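Local coordinates for protein 2-hydroxyhepta-2,4-diene-1,7-dioate isomerase (Mycobacterium abscessus, PDB 3RR6) that probably acts as a metal-dependent hydrolase or isomerase of the fumarylacetoacetate hydrolase family, although its own substrate has not been established, at residues P184-I189 with R200-S204; A17-E22 with I32-I36; I125-D131 with A219-P225; D149-H155 with A165-F171. All coordinates share one frame; numbering follows the deposited sequence.

Contact 1: residues P184-I189 with R200-S204. With EDO (1,2-ethanediol), chain J; EDO (1,2-ethanediol), chain Q.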
# COMPACT_ATOMS: atom_id res chain seq x y z
N PRO A 184 -2.11 -9.55 9.85
CA PRO A 184 -2.22 -9.66 8.38
C PRO A 184 -2.34 -11.10 7.86
O PRO A 184 -2.33 -11.31 6.65
CB PRO A 184 -0.90 -9.05 7.90
CG PRO A 184 0.06 -9.45 8.97
CD PRO A 184 -0.71 -9.35 10.26
N ALA A 185 -2.47 -12.08 8.75
CA ALA A 185 -2.37 -13.49 8.36
C ALA A 185 -3.49 -13.98 7.43
O ALA A 185 -3.25 -14.86 6.60
CB ALA A 185 -2.29 -14.38 9.60
N ASP A 186 -4.71 -13.45 7.58
CA ASP A 186 -5.86 -13.95 6.81
C ASP A 186 -6.95 -12.90 6.58
O ASP A 186 -8.06 -13.00 7.11
CB ASP A 186 -6.45 -15.19 7.49
CG ASP A 186 -7.52 -15.87 6.65
OD1 ASP A 186 -7.49 -15.73 5.41
OD2 ASP A 186 -8.40 -16.53 7.25
N LEU A 187 -6.64 -11.90 5.76
CA LEU A 187 -7.56 -10.81 5.46
C LEU A 187 -8.02 -10.89 4.01
O LEU A 187 -7.21 -11.14 3.13
CB LEU A 187 -6.83 -9.48 5.65
CG LEU A 187 -6.24 -9.20 7.03
CD1 LEU A 187 -5.44 -7.89 7.03
CD2 LEU A 187 -7.33 -9.19 8.10
N GLU A 188 -9.31 -10.63 3.76
CA GLU A 188 -9.77 -10.49 2.37
C GLU A 188 -9.23 -9.23 1.74
O GLU A 188 -9.18 -8.16 2.37
CB GLU A 188 -11.31 -10.47 2.26
CG GLU A 188 -11.77 -10.54 0.80
CD GLU A 188 -13.26 -10.32 0.58
OE1 GLU A 188 -13.97 -11.32 0.48
OE2 GLU A 188 -13.69 -9.15 0.47
N ILE A 189 -8.82 -9.35 0.48
CA ILE A 189 -8.41 -8.22 -0.34
C ILE A 189 -9.21 -8.28 -1.64
O ILE A 189 -9.33 -9.35 -2.24
CB ILE A 189 -6.87 -8.23 -0.61
CG1 ILE A 189 -6.47 -7.08 -1.54
CG2 ILE A 189 -6.39 -9.57 -1.18
CD1 ILE A 189 -4.98 -6.82 -1.55
N ARG A 200 -10.13 -10.72 -6.12
CA ARG A 200 -10.54 -11.06 -4.75
C ARG A 200 -9.73 -12.27 -4.27
O ARG A 200 -9.74 -13.33 -4.90
CB ARG A 200 -12.04 -11.37 -4.64
CG ARG A 200 -12.52 -11.43 -3.18
CD ARG A 200 -13.89 -12.06 -3.01
NE ARG A 200 -14.95 -11.31 -3.65
CZ ARG A 200 -15.80 -10.48 -3.05
NH1 ARG A 200 -15.73 -10.22 -1.74
NH2 ARG A 200 -16.74 -9.88 -3.76
N SER A 201 -9.03 -12.10 -3.16
CA SER A 201 -8.28 -13.19 -2.57
C SER A 201 -8.17 -12.96 -1.07
O SER A 201 -8.89 -12.13 -0.52
CB SER A 201 -6.90 -13.28 -3.21
OG SER A 201 -6.25 -14.49 -2.83
N ARG A 202 -7.31 -13.72 -0.41
CA ARG A 202 -7.07 -13.54 1.01
C ARG A 202 -5.56 -13.57 1.25
O ARG A 202 -4.83 -14.27 0.56
CB ARG A 202 -7.75 -14.64 1.83
CG ARG A 202 -9.27 -14.74 1.64
CD ARG A 202 -9.91 -15.67 2.67
NE ARG A 202 -9.86 -15.07 4.00
CZ ARG A 202 -10.70 -14.15 4.45
NH1 ARG A 202 -11.71 -13.71 3.70
NH2 ARG A 202 -10.53 -13.66 5.67
N THR A 203 -5.11 -12.80 2.23
CA THR A 203 -3.67 -12.70 2.49
C THR A 203 -3.08 -13.99 3.08
O THR A 203 -1.87 -14.13 3.20
CB THR A 203 -3.34 -11.51 3.42
OG1 THR A 203 -3.98 -11.69 4.68
CG2 THR A 203 -3.79 -10.17 2.80
N SER A 204 -3.94 -14.94 3.45
CA SER A 204 -3.50 -16.29 3.80
C SER A 204 -2.93 -17.06 2.61
O SER A 204 -2.30 -18.12 2.81
CB SER A 204 -4.64 -17.08 4.45
OG SER A 204 -5.84 -16.95 3.71
C1 EDO J . -19.08 -8.13 -2.16
O1 EDO J . -18.52 -7.46 -3.29
C2 EDO J . -18.42 -7.62 -0.88
O2 EDO J . -17.73 -8.70 -0.24
C1 EDO Q . -11.37 -14.66 -6.65
O1 EDO Q . -10.44 -15.56 -6.01
C2 EDO Q . -11.51 -14.77 -8.17
O2 EDO Q . -11.28 -13.51 -8.82
O HOH W 1 -12.66 -14.29 0.91

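Contact 2: residues A17-E22 with I32-I36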
# COMPACT_ATOMS: atom_id res chain seq x y z
N ALA A 17 -1.57 17.64 8.93
CA ALA A 17 -1.30 17.03 10.23
C ALA A 17 -1.28 15.51 10.18
O ALA A 17 -1.99 14.90 9.40
CB ALA A 17 -2.34 17.49 11.24
N PHE A 18 -0.46 14.91 11.05
CA PHE A 18 -0.48 13.47 11.29
C PHE A 18 -1.48 13.26 12.42
O PHE A 18 -1.45 13.99 13.43
CB PHE A 18 0.92 12.97 11.69
CG PHE A 18 1.08 11.47 11.70
CD1 PHE A 18 1.01 10.74 10.52
CD2 PHE A 18 1.31 10.78 12.89
CE1 PHE A 18 1.17 9.36 10.53
CE2 PHE A 18 1.48 9.41 12.89
CZ PHE A 18 1.39 8.70 11.72
N VAL A 19 -2.39 12.30 12.24
CA VAL A 19 -3.53 12.14 13.13
C VAL A 19 -3.82 10.69 13.51
O VAL A 19 -3.46 9.76 12.79
CB VAL A 19 -4.82 12.71 12.49
CG1 VAL A 19 -4.73 14.22 12.38
CG2 VAL A 19 -5.09 12.07 11.11
N SER A 20 -4.48 10.54 14.66
CA SER A 20 -5.17 9.31 15.03
C SER A 20 -6.63 9.45 14.61
O SER A 20 -7.29 10.44 14.95
CB SER A 20 -5.06 9.07 16.54
OG SER A 20 -5.85 7.98 16.97
N ILE A 21 -7.15 8.47 13.87
CA ILE A 21 -8.53 8.51 13.39
C ILE A 21 -9.38 7.59 14.25
O ILE A 21 -9.13 6.39 14.34
CB ILE A 21 -8.62 8.10 11.90
CG1 ILE A 21 -7.84 9.11 11.04
CG2 ILE A 21 -10.08 8.03 11.45
CD1 ILE A 21 -7.14 8.51 9.87
N GLU A 22 -10.39 8.17 14.90
CA GLU A 22 -11.15 7.46 15.92
C GLU A 22 -12.64 7.48 15.59
O GLU A 22 -13.19 8.51 15.21
CB GLU A 22 -10.85 8.07 17.30
CG GLU A 22 -9.38 7.91 17.71
CD GLU A 22 -8.93 8.82 18.83
OE1 GLU A 22 -9.77 9.25 19.64
OE2 GLU A 22 -7.71 9.10 18.89
N ILE A 32 -13.59 11.25 14.36
CA ILE A 32 -12.72 12.42 14.53
C ILE A 32 -11.28 12.10 14.12
O ILE A 32 -10.87 10.95 14.11
CB ILE A 32 -12.72 12.95 15.98
CG1 ILE A 32 -12.16 11.90 16.96
CG2 ILE A 32 -14.12 13.38 16.40
CD1 ILE A 32 -11.94 12.45 18.36
N ALA A 33 -10.54 13.16 13.78
CA ALA A 33 -9.10 13.09 13.55
C ALA A 33 -8.40 13.89 14.64
O ALA A 33 -8.63 15.10 14.76
CB ALA A 33 -8.75 13.65 12.18
N ARG A 34 -7.56 13.23 15.42
CA ARG A 34 -6.89 13.84 16.58
C ARG A 34 -5.42 14.07 16.25
O ARG A 34 -4.69 13.12 15.97
CB ARG A 34 -7.04 12.91 17.78
CG ARG A 34 -6.50 13.44 19.10
CD ARG A 34 -6.50 12.35 20.17
NE ARG A 34 -7.85 11.88 20.48
CZ ARG A 34 -8.64 12.38 21.43
NH1 ARG A 34 -8.24 13.39 22.21
NH2 ARG A 34 -9.85 11.86 21.61
N GLU A 35 -4.98 15.33 16.27
CA GLU A 35 -3.63 15.68 15.86
C GLU A 35 -2.57 15.14 16.82
O GLU A 35 -2.65 15.33 18.03
CB GLU A 35 -3.47 17.21 15.72
CG GLU A 35 -2.10 17.64 15.23
CD GLU A 35 -1.94 19.15 15.15
OE1 GLU A 35 -2.35 19.85 16.10
OE2 GLU A 35 -1.40 19.64 14.13
N ILE A 36 -1.56 14.49 16.25
CA ILE A 36 -0.45 13.93 17.00
C ILE A 36 0.67 14.97 17.13
O ILE A 36 1.04 15.63 16.15
CB ILE A 36 0.04 12.62 16.34
CG1 ILE A 36 -0.99 11.52 16.61
CG2 ILE A 36 1.40 12.19 16.86
CD1 ILE A 36 -0.77 10.26 15.76
O HOH W 2 0.80 16.29 13.33

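Contact 3: residues I125-D131 with A219-P225. With EDO (1,2-ethanediol), chain I.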
# COMPACT_ATOMS: atom_id res chain seq x y z
N ILE A 125 6.84 0.33 7.71
CA ILE A 125 7.94 0.12 8.67
C ILE A 125 7.93 1.21 9.74
O ILE A 125 7.64 2.38 9.46
CB ILE A 125 9.29 0.10 7.91
CG1 ILE A 125 9.32 -1.06 6.91
CG2 ILE A 125 10.49 0.08 8.86
CD1 ILE A 125 9.28 -2.46 7.52
N GLY A 126 8.18 0.81 10.99
CA GLY A 126 8.14 1.74 12.12
C GLY A 126 9.45 2.00 12.84
O GLY A 126 9.50 2.87 13.71
N ARG A 127 10.51 1.26 12.49
CA ARG A 127 11.82 1.40 13.11
C ARG A 127 12.90 1.28 12.05
O ARG A 127 12.71 0.57 11.07
CB ARG A 127 12.04 0.29 14.14
CG ARG A 127 11.03 0.25 15.26
CD ARG A 127 11.44 -0.76 16.31
NE ARG A 127 10.62 -0.66 17.51
CZ ARG A 127 10.87 -1.32 18.63
NH1 ARG A 127 11.92 -2.14 18.70
NH2 ARG A 127 10.07 -1.18 19.68
N PRO A 128 14.04 1.98 12.24
CA PRO A 128 15.15 1.71 11.34
C PRO A 128 15.66 0.30 11.57
O PRO A 128 15.84 -0.12 12.72
CB PRO A 128 16.20 2.76 11.74
CG PRO A 128 15.84 3.21 13.05
CD PRO A 128 14.40 2.92 13.30
N CYS A 129 15.87 -0.46 10.49
CA CYS A 129 16.20 -1.87 10.64
C CYS A 129 16.91 -2.45 9.43
O CYS A 129 16.82 -1.92 8.33
CB CYS A 129 14.95 -2.70 10.98
SG CYS A 129 13.61 -2.64 9.77
N LYS A 130 17.63 -3.54 9.68
CA LYS A 130 18.46 -4.23 8.69
C LYS A 130 18.64 -5.67 9.18
O LYS A 130 18.78 -5.90 10.39
CB LYS A 130 19.81 -3.54 8.57
CG LYS A 130 20.76 -4.13 7.54
CD LYS A 130 20.35 -3.80 6.12
CE LYS A 130 21.16 -4.59 5.11
NZ LYS A 130 22.58 -4.21 5.10
N ASP A 131 18.65 -6.63 8.26
CA ASP A 131 18.88 -8.04 8.62
C ASP A 131 17.90 -8.53 9.68
O ASP A 131 18.29 -9.21 10.66
CB ASP A 131 20.33 -8.26 9.10
CG ASP A 131 21.35 -7.95 8.04
OD1 ASP A 131 21.09 -8.22 6.86
OD2 ASP A 131 22.45 -7.46 8.40
N ALA A 219 17.32 -7.84 4.36
CA ALA A 219 18.64 -8.43 4.14
C ALA A 219 19.38 -7.68 3.03
O ALA A 219 20.62 -7.63 3.03
CB ALA A 219 18.50 -9.92 3.78
N VAL A 220 18.62 -7.13 2.10
CA VAL A 220 19.18 -6.35 0.98
C VAL A 220 19.50 -4.92 1.41
O VAL A 220 20.63 -4.48 1.26
CB VAL A 220 18.20 -6.28 -0.21
CG1 VAL A 220 18.81 -5.51 -1.37
CG2 VAL A 220 17.83 -7.67 -0.68
N MET A 221 18.51 -4.22 1.95
CA MET A 221 18.61 -2.77 2.16
C MET A 221 18.10 -2.38 3.54
O MET A 221 17.13 -2.96 4.05
CB MET A 221 17.82 -2.02 1.09
CG MET A 221 16.35 -2.36 1.01
SD MET A 221 15.55 -1.66 -0.46
CE MET A 221 16.19 -2.75 -1.74
N THR A 222 18.74 -1.37 4.11
CA THR A 222 18.23 -0.75 5.33
C THR A 222 16.84 -0.16 5.07
O THR A 222 16.58 0.47 4.03
CB THR A 222 19.18 0.35 5.81
OG1 THR A 222 20.40 -0.24 6.28
CG2 THR A 222 18.56 1.16 6.95
N LEU A 223 15.93 -0.39 6.02
CA LEU A 223 14.59 0.16 5.98
C LEU A 223 14.48 1.26 7.04
O LEU A 223 15.05 1.14 8.13
CB LEU A 223 13.55 -0.93 6.23
CG LEU A 223 13.47 -2.00 5.14
CD1 LEU A 223 12.62 -3.18 5.59
CD2 LEU A 223 12.93 -1.39 3.84
N LEU A 224 13.78 2.33 6.70
CA LEU A 224 13.63 3.49 7.59
C LEU A 224 12.17 3.60 8.03
O LEU A 224 11.28 3.15 7.32
CB LEU A 224 14.07 4.75 6.84
CG LEU A 224 15.52 4.72 6.34
CD1 LEU A 224 15.83 5.92 5.45
CD2 LEU A 224 16.50 4.61 7.52
N PRO A 225 11.93 4.21 9.20
CA PRO A 225 10.54 4.43 9.60
C PRO A 225 9.79 5.20 8.54
O PRO A 225 10.27 6.23 8.04
CB PRO A 225 10.67 5.26 10.89
CG PRO A 225 12.00 4.91 11.41
CD PRO A 225 12.87 4.73 10.20
C1 EDO I . 17.59 -4.16 13.10
O1 EDO I . 18.75 -3.65 12.42
C2 EDO I . 17.22 -5.57 12.67
O2 EDO I . 18.23 -6.56 12.94
O HOH W 3 23.22 -5.01 2.53
O HOH W 4 22.57 -8.19 4.92

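Contact 4: residues D149-H155 with A165-F171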
# COMPACT_ATOMS: atom_id res chain seq x y z
N ASP A 149 -0.44 -0.97 -6.92
CA ASP A 149 0.81 -0.95 -7.69
C ASP A 149 0.46 -0.75 -9.16
O ASP A 149 0.50 -1.68 -9.97
CB ASP A 149 1.61 -2.23 -7.47
CG ASP A 149 2.96 -2.25 -8.21
OD1 ASP A 149 3.39 -1.24 -8.79
OD2 ASP A 149 3.61 -3.32 -8.21
N VAL A 150 0.10 0.49 -9.50
CA VAL A 150 -0.33 0.82 -10.85
C VAL A 150 0.87 0.65 -11.80
O VAL A 150 1.99 1.07 -11.48
CB VAL A 150 -0.91 2.24 -10.94
CG1 VAL A 150 -1.39 2.55 -12.38
CG2 VAL A 150 -2.08 2.44 -9.95
N SER A 151 0.62 0.01 -12.95
CA SER A 151 1.70 -0.44 -13.83
C SER A 151 1.37 -0.24 -15.30
O SER A 151 0.32 -0.71 -15.77
CB SER A 151 1.96 -1.94 -13.60
OG SER A 151 2.20 -2.23 -12.23
N ALA A 152 2.25 0.42 -16.04
CA ALA A 152 2.14 0.53 -17.50
C ALA A 152 2.76 -0.70 -18.15
O ALA A 152 3.98 -0.80 -18.31
CB ALA A 152 2.81 1.82 -18.00
N ARG A 153 1.90 -1.65 -18.51
CA ARG A 153 2.35 -2.94 -19.04
C ARG A 153 3.16 -2.77 -20.33
O ARG A 153 4.10 -3.53 -20.58
CB ARG A 153 1.16 -3.88 -19.29
CG ARG A 153 0.21 -4.10 -18.12
CD ARG A 153 0.87 -4.60 -16.84
NE ARG A 153 1.49 -5.92 -16.98
CZ ARG A 153 0.94 -7.09 -16.63
NH1 ARG A 153 -0.28 -7.14 -16.10
NH2 ARG A 153 1.62 -8.22 -16.80
N ASP A 154 2.80 -1.79 -21.15
CA ASP A 154 3.55 -1.54 -22.38
C ASP A 154 4.99 -1.11 -22.09
O ASP A 154 5.91 -1.44 -22.83
CB ASP A 154 2.84 -0.54 -23.32
CG ASP A 154 2.39 0.74 -22.63
OD1 ASP A 154 1.77 0.66 -21.54
OD2 ASP A 154 2.61 1.83 -23.21
N HIS A 155 5.18 -0.40 -20.99
CA HIS A 155 6.53 0.01 -20.61
C HIS A 155 7.35 -1.15 -20.07
O HIS A 155 8.55 -1.21 -20.31
CB HIS A 155 6.49 1.16 -19.61
CG HIS A 155 5.90 2.41 -20.18
ND1 HIS A 155 5.66 3.54 -19.43
CD2 HIS A 155 5.48 2.69 -21.44
CE1 HIS A 155 5.12 4.46 -20.20
NE2 HIS A 155 5.01 3.98 -21.43
N ALA A 165 7.68 1.59 -15.79
CA ALA A 165 6.29 1.15 -15.80
C ALA A 165 5.55 1.42 -14.51
O ALA A 165 4.35 1.75 -14.52
CB ALA A 165 6.22 -0.34 -16.12
N LYS A 166 6.25 1.25 -13.39
CA LYS A 166 5.65 1.36 -12.07
C LYS A 166 5.96 2.67 -11.37
O LYS A 166 5.48 2.91 -10.25
CB LYS A 166 6.11 0.19 -11.22
CG LYS A 166 5.54 -1.15 -11.71
CD LYS A 166 6.13 -2.27 -10.94
CE LYS A 166 5.57 -3.61 -11.38
NZ LYS A 166 4.15 -3.84 -10.96
N GLY A 167 6.72 3.55 -12.04
CA GLY A 167 7.30 4.71 -11.38
C GLY A 167 6.76 6.07 -11.77
O GLY A 167 7.26 7.10 -11.29
N HIS A 168 5.76 6.10 -12.64
CA HIS A 168 5.12 7.35 -13.03
C HIS A 168 4.47 8.03 -11.83
O HIS A 168 3.98 7.37 -10.91
CB HIS A 168 4.06 7.09 -14.11
CG HIS A 168 4.62 6.54 -15.38
ND1 HIS A 168 5.18 7.34 -16.36
CD2 HIS A 168 4.68 5.27 -15.85
CE1 HIS A 168 5.58 6.58 -17.36
NE2 HIS A 168 5.29 5.32 -17.08
N ASP A 169 4.51 9.36 -11.79
CA ASP A 169 3.78 10.08 -10.76
C ASP A 169 2.33 9.57 -10.73
O ASP A 169 1.73 9.29 -11.78
CB ASP A 169 3.79 11.59 -11.03
CG ASP A 169 5.12 12.28 -10.73
OD1 ASP A 169 6.13 11.64 -10.38
OD2 ASP A 169 5.13 13.53 -10.85
N THR A 170 1.80 9.43 -9.52
CA THR A 170 0.44 8.93 -9.21
C THR A 170 0.26 7.41 -9.29
O THR A 170 -0.83 6.93 -8.99
CB THR A 170 -0.71 9.62 -10.03
OG1 THR A 170 -0.82 9.05 -11.35
CG2 THR A 170 -0.51 11.12 -10.11
N PHE A 171 1.30 6.66 -9.63
CA PHE A 171 1.16 5.20 -9.75
C PHE A 171 1.27 4.42 -8.43
O PHE A 171 1.32 3.19 -8.46
CB PHE A 171 2.12 4.64 -10.81
CG PHE A 171 1.62 4.76 -12.23
CD1 PHE A 171 0.69 5.73 -12.62
CD2 PHE A 171 2.09 3.88 -13.19
CE1 PHE A 171 0.25 5.80 -13.94
CE2 PHE A 171 1.66 3.96 -14.50
CZ PHE A 171 0.74 4.91 -14.88

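Contact 1: residues P184-I189 with R200-S204
Arg200 faces Glu188 across the antiparallel beta hairpin of strands 188-193 and 196-202, and its NH1 donates to Glu188 OE1 at 3.0 Å in a salt bridge. The oxygen lies in the guanidinium plane, at its edge, yet is met from above the carboxylate plane, because the two flat groups are turned 75° apart. A bend at chi3 (-64°) swings the otherwise extended Arg200 chain across the glutamate; NH1 and NH2 also hold the two hydroxyls of one ethanediol, probably from the crystallisation liquor. Ser201 and Ile189 form the hydrogen-bonded pair, with Ser201 N to Ile189 O at 2.9 Å and the reverse bond nearly as short. Tyr74 touches both of their side chains on that face of the sheet. Arg202, in the non-hydrogen-bonded pair with Glu188, folds back at chi3 until the Glu188 backbone N sits over one face of its guanidinium. From there it grips Asp186 side-on: NE reaches OD1 at 2.8 Å, while NH2 reaches the backbone O of the same residue and also pairs with Glu251. Water 1 bridges Arg202 NH1 and Glu188 OE1. At Thr203 the strand gives way to a 3-10 turn, and the hydroxyl ties down the approach to strand 188-193: OG1 donates to Pro184 O at 2.6 Å and accepts from Leu187 N at 2.9 Å. Thr203 N returns a bond to Leu187 O. Last comes Ser204, whose OG donates to Asp186 OD1 at 2.7 Å from the carboxylate face opposite to the one used by Arg202 NE.

Contact 2: residues A17-E22 with I32-I36
Glu22 and Arg34 meet carboxylate to guanidinium on the face of the hairpin that also carries Ser20 and Ile32. The grip is side-on: Arg34 NH2 donates to Glu22 OE1 at 3.3 Å, and NE to OE2 at 3.2 Å. With the two planes only 16° apart, the pair lies nearly flat, both oxygens being met on their syn sides. The bonds are rather long, but Ser20 steadies the carboxylate from within its own strand, its OG donating to the anti lone pair of Glu22 OE2 at 2.9 Å. Further along, Phe18 and Ile36 run side by side in the same direction, and Ile36 CD1 touches ring atom CD2 of Phe18 at 3.6 Å. Chi1 of -169° places the Phe18 ring anti to its own backbone nitrogen, alongside the isoleucine. On the other face, Val19 CB approaches Ala33 CB to 4.1 Å, and Ala17 CB rests against the end of Glu35. The backbone between these two faces is an antiparallel beta hairpin. Ser20 with Arg34 and Glu22 with Ile32 are its hydrogen-bonded pairs, and Ile36 N adds a bond to Phe18 O at 2.9 Å. Water 2 bridges the other two polar backbone atoms of the same pair, Phe18 N and Ile36 O. The short strand segments run at 138° to each other. The carboxylate of Glu35 is bound by Thr47 and, in a salt bridge, by Arg49. The hairpin lies between strand 6-12, which bonds to Ala17, Val19 and Ile21, and strand 49-52, which takes up Ala33 through Trp51; Phe46 packs on Ser20, Arg34 and Ile36.

Contact 3: residues I125-D131 with A219-P225
Pro128 and Pro225 bring their rings together at an oblique angle, with Pro128 CD 3.6 Å from Pro225 CG. Pro225 CD lies equally near the ring nitrogen of Pro128, and its CB rests on the carbonyl of Gly126. At the other end of the contact, the carboxylate of Asp131 puts OD1 beside CA of Ala219 at 3.7 Å, a van der Waals approach. Between these ends the backbones pair once: Cys129 N donates to Leu223 O at 3.0 Å, and Leu223 N returns the bond to Cys129 O at 2.9 Å. This is an isolated antiparallel bridge between two loops, one leaving strand 115-125 and the other leaving helix 210-220, in the fumarylacetoacetate hydrolase domain. On the inner side, Leu223 crosses Ile125 at about a right angle, the two CD1 methyls meeting at 3.9 Å, while Cys129 SG lies against Leu223 CB; Val217 and Ser218 of the helix also touch the leucine. Ile125 CG2 packs on the carbonyl of Leu224. Lys130 bends at chi2 (74°), which lays CD against the backbone nitrogen of Thr222 at 3.5 Å. Its second bend, at chi4, brings NZ to water 3 at 2.8 Å, and this water donates in turn to Val220 O.

Contact 4: residues D149-H155 with A165-F171
Lys166 meets Asp149 and Ser151 where strand 141-152 runs out, beside Glu118 and Glu120, in a cluster of acids resembling the metal site of the fumarylacetoacetate hydrolase family, though here Lys166 NZ rather than a metal meets Asp149 OD2. NZ donates to Asp149 OD2 at 2.9 Å, coming from above the carboxylate plane, and to Ser151 OG at 2.8 Å. The serine hydroxyl is itself turned to donate to Asp149 O, while Lys94 takes the other carboxylate oxygen, OD1, and also bonds to the carbonyls of Lys166 and Phe171. Next to this cluster, Val150 pushes CG1 straight over the Phe171 ring in a CH-pi contact, 3.6 Å from the centroid and 7° off the normal. His168 CB covers the opposite face, so the ring is held between the two. His168 and Phe171 are the first and last residues of a type II beta turn, which presents Phe171 O to Val150 N at 3.1 Å. Ala152, the N-cap of helix 153-159, donates its N to Ala165 O at 2.9 Å; that oxygen also lies at the edge of the Phe171 ring. In the first turn of the helix, His155 ND1 and His168 NE2 share a hydrogen bond of 3.0 Å, their rings meeting rim to rim with planes 47° apart. Ser111 O receives His155 NE2 on the ring's far side, and Ala165 CB packs against His155 CB.

In the fold
Contact 2 comes first: it closes a short hairpin in the N-terminal region, whose connecting loop includes the unmodelled residues 24-30, before any of the others opens. Contact 3 then starts at the end of strand 115-125 and closes the longest loop, with 87 residues between its segments. Contacts 4 and 1 are nested inside that loop, one after the other, and none cross. Contact 4 joins the end of strand 141-152 and the start of helix 153-159 to the end of helix 163-167 and the turn after it; contact 1 closes the hairpin at the edge of the five-stranded sheet, shortly before helix 210-220 leads back to contact 3. Contacts 2 and 4 lie on opposite sides of the chain's centre.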